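Local coordinates for probable leucine/isoleucine/valine-binding protein (Rhodopirellula baltica, PDB 4KV7) that probably binds branched-chain amino acids or related small ligands as the periplasmic component of an ABC-type uptake system, at residues A[195-207]-A[223-236]. The protein carries 1 engineered substitution. Sequence-based numbering, arbitrary orientation. Where two conformers were deposited one is given.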
ATOM      1  N   ARG A 195       7.008   3.940  19.533  1.00 10.86           N
ATOM      2  CA  ARG A 195       6.193   4.729  18.605  1.00 10.82           C
ATOM      3  C   ARG A 195       6.900   5.997  18.155  1.00 10.68           C
ATOM      4  O   ARG A 195       7.821   6.469  18.812  1.00 12.84           O
ATOM      5  CB  ARG A 195       4.850   5.175  19.210  1.00 13.83           C
ATOM      6  CG  ARG A 195       4.180   4.348  20.271  1.00 19.01           C
ATOM      7  CD  ARG A 195       3.368   3.190  19.753  1.00 16.79           C
ATOM      8  NE  ARG A 195       2.503   3.324  18.569  1.00 12.86           N
ATOM      9  CZ  ARG A 195       1.172   3.236  18.603  1.00 12.38           C
ATOM     10  NH1 ARG A 195       0.529   3.124  19.759  1.00 14.65           N
ATOM     11  NH2 ARG A 195       0.471   3.239  17.476  1.00 12.40           N
ATOM     12  N   TYR A 196       6.438   6.559  17.045  1.00 10.09           N
ATOM     13  CA  TYR A 196       6.904   7.865  16.599  1.00  9.66           C
ATOM     14  C   TYR A 196       5.733   8.625  15.985  1.00  9.42           C
ATOM     15  O   TYR A 196       4.786   8.023  15.486  1.00  9.87           O
ATOM     16  CB  TYR A 196       8.039   7.721  15.571  1.00 11.57           C
ATOM     17  CG  TYR A 196       7.529   7.252  14.236  1.00 10.37           C
ATOM     18  CD1 TYR A 196       7.408   5.901  13.952  1.00 10.31           C
ATOM     19  CD2 TYR A 196       7.126   8.167  13.269  1.00 10.76           C
ATOM     20  CE1 TYR A 196       6.900   5.465  12.740  1.00 10.18           C
ATOM     21  CE2 TYR A 196       6.604   7.747  12.058  1.00  9.78           C
ATOM     22  CZ  TYR A 196       6.496   6.391  11.795  1.00  8.97           C
ATOM     23  OH  TYR A 196       5.996   5.975  10.579  1.00 10.01           O
ATOM     24  N   ARG A 197       5.818   9.945  15.977  1.00 10.03           N
ATOM     25  CA  ARG A 197       4.732  10.766  15.456  1.00 10.50           C
ATOM     26  C   ARG A 197       4.786  10.870  13.930  1.00  9.28           C
ATOM     27  O   ARG A 197       5.855  11.124  13.349  1.00 10.20           O
ATOM     28  CB  ARG A 197       4.774  12.166  16.088  1.00 12.20           C
ATOM     29  CG  ARG A 197       3.677  13.088  15.570  1.00 15.07           C
ATOM     30  CD  ARG A 197       3.417  14.291  16.474  1.00 14.19           C
ATOM     31  NE  ARG A 197       4.478  15.293  16.457  1.00 14.66           N
ATOM     32  CZ  ARG A 197       4.595  16.249  15.543  1.00 14.64           C
ATOM     33  NH1 ARG A 197       3.740  16.309  14.535  1.00 16.36           N
ATOM     34  NH2 ARG A 197       5.580  17.133  15.629  1.00 17.57           N
ATOM     35  N   ARG A 198       3.634  10.678  13.287  1.00  9.62           N
ATOM     36  CA  ARG A 198       3.515  10.751  11.831  1.00  9.68           C
ATOM     37  C   ARG A 198       4.177  11.990  11.239  1.00  9.66           C
ATOM     38  O   ARG A 198       4.003  13.107  11.726  1.00 10.08           O
ATOM     39  CB  ARG A 198       2.046  10.728  11.415  1.00  9.99           C
ATOM     40  CG  ARG A 198       1.853  10.768   9.901  1.00  9.95           C
ATOM     41  CD  ARG A 198       0.374  10.725   9.496  1.00 11.55           C
ATOM     42  NE  ARG A 198      -0.345  11.924   9.913  1.00 11.82           N
ATOM     43  CZ  ARG A 198      -1.201  12.002  10.929  1.00 11.89           C
ATOM     44  NH1 ARG A 198      -1.482  10.942  11.678  1.00 11.81           N
ATOM     45  NH2 ARG A 198      -1.776  13.161  11.206  1.00 13.01           N
ATOM     46  N   ASN A 199       4.933  11.755  10.172  1.00 10.27           N
ATOM     47  CA  ASN A 199       5.601  12.800   9.405  1.00 10.31           C
ATOM     48  C   ASN A 199       6.697  13.529  10.167  1.00  9.71           C
ATOM     49  O   ASN A 199       7.127  14.593   9.763  1.00 10.88           O
ATOM     50  CB  ASN A 199       4.596  13.746   8.737  1.00 12.16           C
ATOM     51  CG  ASN A 199       3.882  13.084   7.570  1.00 13.23           C
ATOM     52  OD1 ASN A 199       4.453  12.228   6.894  1.00 13.30           O
ATOM     53  ND2 ASN A 199       2.630  13.460   7.344  1.00 14.59           N
ATOM     54  N   THR A 200       7.181  12.922  11.245  1.00 10.21           N
ATOM     55  CA  THR A 200       8.375  13.401  11.927  1.00 10.94           C
ATOM     56  C   THR A 200       9.475  12.364  11.796  1.00 10.66           C
ATOM     57  O   THR A 200       9.241  11.245  11.334  1.00 11.31           O
ATOM     58  CB  THR A 200       8.152  13.646  13.447  1.00 10.67           C
ATOM     59  OG1 THR A 200       8.124  12.399  14.152  1.00 10.78           O
ATOM     60  CG2 THR A 200       6.888  14.462  13.722  1.00 12.18           C
ATOM     61  N   SER A 201      10.676  12.733  12.228  1.00 12.31           N
ATOM     62  CA  SER A 201      11.789  11.795  12.337  0.88 13.59           C
ATOM     63  C   SER A 201      12.102  11.514  13.809  1.00 13.86           C
ATOM     64  O   SER A 201      13.212  11.095  14.151  1.00 14.08           O
ATOM     65  CB  SER A 201      13.030  12.374  11.669  0.88 15.17           C
ATOM     66  OG  SER A 201      13.460  13.496  12.412  0.88 14.08           O
ATOM     67  N   GLN A 202      11.135  11.770  14.681  1.00 12.13           N
ATOM     68  CA  GLN A 202      11.386  11.694  16.114  1.00 12.63           C
ATOM     69  C   GLN A 202      11.235  10.271  16.622  1.00 12.51           C
ATOM     70  O   GLN A 202      10.182   9.885  17.130  1.00 13.27           O
ATOM     71  CB  GLN A 202      10.465  12.661  16.851  1.00 13.04           C
ATOM     72  CG  GLN A 202      10.729  14.112  16.474  1.00 14.73           C
ATOM     73  CD  GLN A 202       9.721  15.067  17.069  1.00 17.10           C
ATOM     74  OE1 GLN A 202       9.213  14.847  18.170  1.00 21.13           O
ATOM     75  NE2 GLN A 202       9.398  16.122  16.328  1.00 17.60           N
ATOM     76  N   VAL A 203      12.299   9.491  16.461  1.00 12.16           N
ATOM     77  CA  VAL A 203      12.236   8.058  16.715  1.00 12.78           C
ATOM     78  C   VAL A 203      12.998   7.630  17.966  1.00 13.23           C
ATOM     79  O   VAL A 203      12.975   6.449  18.328  1.00 14.41           O
ATOM     80  CB  VAL A 203      12.757   7.263  15.507  1.00 13.73           C
ATOM     81  CG1 VAL A 203      11.988   7.649  14.247  1.00 13.27           C
ATOM     82  CG2 VAL A 203      14.254   7.474  15.325  1.00 16.16           C
ATOM     83  N   GLU A 204      13.646   8.582  18.622  1.00 15.37           N
ATOM     84  CA  GLU A 204      14.510   8.292  19.747  1.00 17.99           C
ATOM     85  C   GLU A 204      13.778   7.628  20.916  1.00 17.14           C
ATOM     86  O   GLU A 204      14.269   6.645  21.498  1.00 17.25           O
ATOM     87  CB  GLU A 204      15.182   9.584  20.214  1.00 18.62           C
ATOM     88  CG  GLU A 204      15.818  10.425  19.083  1.00 31.65           C
ATOM     89  CD  GLU A 204      14.796  11.100  18.151  1.00 32.42           C
ATOM     90  OE1 GLU A 204      13.814  11.702  18.642  1.00 31.87           O
ATOM     91  OE2 GLU A 204      14.974  11.000  16.921  1.00 26.06           O
ATOM     92  N   ASP A 205      12.617   8.167  21.278  1.00 16.06           N
ATOM     93  CA  ASP A 205      11.832   7.614  22.382  1.00 17.41           C
ATOM     94  C   ASP A 205      11.392   6.190  22.082  1.00 17.57           C
ATOM     95  O   ASP A 205      11.439   5.322  22.961  1.00 17.54           O
ATOM     96  CB  ASP A 205      10.605   8.484  22.680  1.00 22.36           C
ATOM     97  CG  ASP A 205      10.957   9.780  23.385  1.00 31.13           C
ATOM     98  OD1 ASP A 205      12.107   9.924  23.850  1.00 27.09           O
ATOM     99  OD2 ASP A 205      10.069  10.653  23.486  1.00 35.96           O
ATOM    100  N   GLY A 206      10.967   5.945  20.847  1.00 15.45           N
ATOM    101  CA  GLY A 206      10.534   4.618  20.453  1.00 15.57           C
ATOM    102  C   GLY A 206      11.660   3.605  20.497  1.00 13.57           C
ATOM    103  O   GLY A 206      11.467   2.462  20.925  1.00 14.72           O
ATOM    104  N   LEU A 207      12.847   4.011  20.059  1.00 14.24           N
ATOM    105  CA  LEU A 207      14.007   3.128  20.144  1.00 14.74           C
ATOM    106  C   LEU A 207      14.339   2.784  21.594  1.00 15.45           C
ATOM    107  O   LEU A 207      14.610   1.622  21.922  1.00 16.06           O
ATOM    108  CB  LEU A 207      15.222   3.751  19.455  1.00 16.04           C
ATOM    109  CG  LEU A 207      16.514   2.940  19.579  1.00 16.47           C
ATOM    110  CD1 LEU A 207      16.362   1.556  18.985  1.00 18.31           C
ATOM    111  CD2 LEU A 207      17.665   3.689  18.915  1.00 21.48           C
ATOM    112  N   VAL A 223       5.919  -0.671  11.415  1.00  8.09           N
ATOM    113  CA  VAL A 223       4.663  -0.214  10.839  1.00  8.47           C
ATOM    114  C   VAL A 223       4.773   1.307  10.752  1.00  8.61           C
ATOM    115  O   VAL A 223       4.248   2.046  11.585  1.00  8.74           O
ATOM    116  CB  VAL A 223       3.447  -0.663  11.695  1.00  8.91           C
ATOM    117  CG1 VAL A 223       2.160  -0.331  10.977  1.00  9.37           C
ATOM    118  CG2 VAL A 223       3.514  -2.161  12.017  1.00  9.73           C
ATOM    119  N   GLY A 224       5.517   1.760   9.750  1.00  8.27           N
ATOM    120  CA  GLY A 224       5.858   3.157   9.631  1.00  8.89           C
ATOM    121  C   GLY A 224       6.084   3.544   8.193  1.00  8.60           C
ATOM    122  O   GLY A 224       5.621   2.854   7.290  1.00  8.40           O
ATOM    123  N   THR A 225       6.766   4.665   7.974  1.00  9.42           N
ATOM    124  CA  THR A 225       7.153   5.085   6.632  1.00  9.07           C
ATOM    125  C   THR A 225       8.674   5.111   6.519  1.00  8.48           C
ATOM    126  O   THR A 225       9.390   5.066   7.529  1.00  9.64           O
ATOM    127  CB  THR A 225       6.592   6.462   6.288  1.00  9.90           C
ATOM    128  OG1 THR A 225       7.017   7.397   7.283  1.00 11.09           O
ATOM    129  CG2 THR A 225       5.055   6.408   6.229  1.00 10.95           C
ATOM    130  N   TYR A 226       9.169   5.215   5.290  1.00  9.13           N
ATOM    131  CA  TYR A 226      10.589   5.054   5.022  1.00  9.43           C
ATOM    132  C   TYR A 226      11.494   6.003   5.790  1.00 10.24           C
ATOM    133  O   TYR A 226      12.554   5.584   6.251  1.00 10.81           O
ATOM    134  CB  TYR A 226      10.899   5.089   3.521  1.00 10.38           C
ATOM    135  CG  TYR A 226      10.397   6.316   2.798  1.00  9.56           C
ATOM    136  CD1 TYR A 226       9.121   6.335   2.232  1.00 10.10           C
ATOM    137  CD2 TYR A 226      11.201   7.440   2.644  1.00  9.76           C
ATOM    138  CE1 TYR A 226       8.653   7.451   1.554  1.00  9.98           C
ATOM    139  CE2 TYR A 226      10.737   8.556   1.967  1.00 11.16           C
ATOM    140  CZ  TYR A 226       9.465   8.553   1.420  1.00 10.07           C
ATOM    141  OH  TYR A 226       8.962   9.633   0.750  1.00 11.50           O
ATOM    142  N   GLU A 227      11.125   7.275   5.932  1.00  9.65           N
ATOM    143  CA  GLU A 227      12.015   8.216   6.616  1.00 10.60           C
ATOM    144  C   GLU A 227      12.257   7.855   8.096  1.00 10.38           C
ATOM    145  O   GLU A 227      13.411   7.674   8.502  1.00 11.00           O
ATOM    146  CB  GLU A 227      11.573   9.681   6.471  1.00 11.74           C
ATOM    147  CG  GLU A 227      12.614  10.616   7.080  1.00 13.43           C
ATOM    148  CD  GLU A 227      12.113  12.016   7.437  1.00 14.42           C
ATOM    149  OE1 GLU A 227      10.892  12.200   7.659  1.00 14.81           O
ATOM    150  OE2 GLU A 227      12.972  12.914   7.553  1.00 17.91           O
ATOM    151  N   PRO A 228      11.189   7.756   8.905  1.00 10.38           N
ATOM    152  CA  PRO A 228      11.434   7.413  10.305  1.00 11.23           C
ATOM    153  C   PRO A 228      11.971   5.997  10.466  1.00 10.25           C
ATOM    154  O   PRO A 228      12.771   5.774  11.376  1.00 11.78           O
ATOM    155  CB  PRO A 228      10.055   7.580  10.962  1.00 11.92           C
ATOM    156  CG  PRO A 228       9.085   7.453   9.852  1.00 11.64           C
ATOM    157  CD  PRO A 228       9.764   8.045   8.664  1.00 11.12           C
ATOM    158  N   CYS A 229      11.570   5.059   9.614  1.00  9.69           N
ATOM    159  CA  CYS A 229      12.106   3.707   9.723  1.00  9.65           C
ATOM    160  C   CYS A 229      13.598   3.666   9.419  1.00 11.80           C
ATOM    161  O   CYS A 229      14.359   2.958  10.094  1.00 11.38           O
ATOM    162  CB  CYS A 229      11.326   2.741   8.839  1.00 11.35           C
ATOM    163  SG  CYS A 229       9.663   2.409   9.478  1.00 11.02           S
ATOM    164  N   SER A 230      14.037   4.447   8.437  1.00 11.63           N
ATOM    165  CA  SER A 230      15.458   4.517   8.119  0.73 12.09           C
ATOM    166  C   SER A 230      16.245   5.079   9.288  1.00 14.40           C
ATOM    167  O   SER A 230      17.316   4.574   9.635  1.00 14.52           O
ATOM    168  CB  SER A 230      15.707   5.395   6.897  0.73 12.77           C
ATOM    169  OG  SER A 230      15.179   4.806   5.732  0.73 13.32           O
ATOM    170  N   LYS A 231      15.731   6.144   9.893  1.00 12.99           N
ATOM    171  CA  LYS A 231      16.398   6.741  11.032  1.00 14.41           C
ATOM    172  C   LYS A 231      16.457   5.790  12.221  1.00 13.82           C
ATOM    173  O   LYS A 231      17.465   5.702  12.904  1.00 14.75           O
ATOM    174  CB  LYS A 231      15.716   8.047  11.429  1.00 15.04           C
ATOM    175  CG  LYS A 231      16.413   8.731  12.583  1.00 16.57           C
ATOM    176  CD  LYS A 231      15.956  10.148  12.780  1.00 19.89           C
ATOM    177  CE  LYS A 231      16.565  10.736  14.032  1.00 23.91           C
ATOM    178  NZ  LYS A 231      15.940  12.043  14.344  1.00 28.67           N
ATOM    179  N   LEU A 232      15.365   5.084  12.471  1.00 12.81           N
ATOM    180  CA  LEU A 232      15.321   4.105  13.546  1.00 12.79           C
ATOM    181  C   LEU A 232      16.402   3.036  13.348  1.00 13.36           C
ATOM    182  O   LEU A 232      17.126   2.694  14.280  1.00 14.12           O
ATOM    183  CB  LEU A 232      13.919   3.494  13.608  1.00 13.12           C
ATOM    184  CG  LEU A 232      13.570   2.511  14.733  1.00 13.47           C
ATOM    185  CD1 LEU A 232      14.142   1.127  14.480  1.00 15.17           C
ATOM    186  CD2 LEU A 232      13.981   3.032  16.101  1.00 15.57           C
ATOM    187  N   ILE A 233      16.497   2.499  12.138  1.00 13.42           N
ATOM    188  CA  ILE A 233      17.484   1.463  11.853  1.00 15.03           C
ATOM    189  C   ILE A 233      18.914   1.970  12.018  1.00 16.41           C
ATOM    190  O   ILE A 233      19.754   1.286  12.615  1.00 17.52           O
ATOM    191  CB  ILE A 233      17.265   0.851  10.474  1.00 15.28           C
ATOM    192  CG1 ILE A 233      15.986   0.012  10.510  1.00 14.31           C
ATOM    193  CG2 ILE A 233      18.460  -0.012  10.067  1.00 18.18           C
ATOM    194  CD1 ILE A 233      15.450  -0.346   9.152  1.00 21.50           C
ATOM    195  N   ARG A 234      19.191   3.174  11.522  1.00 15.17           N
ATOM    196  CA  ARG A 234      20.512   3.768  11.691  1.00 17.42           C
ATOM    197  C   ARG A 234      20.847   3.930  13.165  1.00 16.45           C
ATOM    198  O   ARG A 234      21.953   3.612  13.602  1.00 18.34           O
ATOM    199  CB  ARG A 234      20.589   5.138  11.009  1.00 19.69           C
ATOM    200  CG  ARG A 234      20.738   5.075   9.502  1.00 20.96           C
ATOM    201  CD  ARG A 234      21.124   6.427   8.914  1.00 23.51           C
ATOM    202  NE  ARG A 234      21.159   6.384   7.454  1.00 28.22           N
ATOM    203  CZ  ARG A 234      22.208   5.994   6.737  1.00 30.05           C
ATOM    204  NH1 ARG A 234      23.329   5.611   7.339  1.00 35.55           N
ATOM    205  NH2 ARG A 234      22.138   5.987   5.411  1.00 30.23           N
HETATM  206  N   MSE A 235      19.886   4.438  13.929  1.00 16.07           N
HETATM  207  CA  MSE A 235      20.099   4.686  15.350  1.00 17.54           C
HETATM  208  C   MSE A 235      20.210   3.413  16.167  1.00 17.24           C
HETATM  209  O   MSE A 235      20.983   3.347  17.123  1.00 19.05           O
HETATM  210  CB  MSE A 235      18.990   5.567  15.905  1.00 18.47           C
HETATM  211  CG  MSE A 235      19.101   6.991  15.431  1.00 22.64           C
HETATM  212 SE   MSE A 235      17.926   8.192  16.394  1.00 46.76          SE
HETATM  213  CE  MSE A 235      17.728   7.210  18.015  1.00 16.51           C
ATOM    214  N   ALA A 236      19.430   2.409  15.799  1.00 16.59           N
ATOM    215  CA  ALA A 236      19.530   1.114  16.455  1.00 16.68           C
ATOM    216  C   ALA A 236      20.954   0.590  16.323  1.00 20.32           C
ATOM    217  O   ALA A 236      21.569   0.195  17.309  1.00 19.30           O
ATOM    218  CB  ALA A 236      18.544   0.141  15.836  1.00 16.21           C
TER
HETATM  219  O   HOH W   1       6.695  10.198   6.842  1.00 13.21           O
HETATM  220  O   HOH W   2       8.491  11.345   8.566  1.00 10.69           O
HETATM  221  O   HOH W   3      16.748  13.724  12.479  1.00 24.17           O
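In the alpha/beta lobe of this periplasmic binding protein fold whose parallel strands run 193-196, 159-164, 219-223, 244-247 and 268-271, Y196, at the C-terminal end of edge strand 193-196, lies against G224, T225 and P228 where helix 226-238 begins. Y196 and P228 make a CH-pi contact: P228 CB stands over the ring face, 3.8 Å from the centroid, and P228 CG comes to 3.3 Å from Y196 CE2. The phenol edge meets G224 CA almost in the ring plane, and T225 N donates to Y196 OH across 3.0 Å, a bond bent to 135° at the hydrogen. With chi1 at 73°, CG sits between the backbone N and carbonyl carbon, which swings the ring toward the helix start; F162 of strand 159-164 also meets this ring. A phenylalanine in place of this tyrosine would probably keep the proline contact but leave the amide of T225 without its hydroxyl acceptor.

Against the next turns of helix 226-238, V203, in the loop before helix 204-211, spreads its two methyls: CG1 faces P228 CB, while V203 CG2 lies 3.9 Å from SE of M235, a selenomethionine. L207 continues the apolar seam, its CB against L232 CD2, its CD2 against M235 CE and its CD1 against A236 CB.

Two waters bridge the helix start to the loop, one joining N199 OD1 to T225 OG1, the other donating to both T200 O and E227 OE1. At the partly exposed border, the extended K231 chain carries its ammonium to two acceptors of the protein, and to a water that also contacts S201 OG: NZ meets E204 OE2 nearly along the C-O axis in a salt bridge of 2.9 Å, and it reaches S201 O, also at 2.9 Å, from 38° above the carbonyl plane.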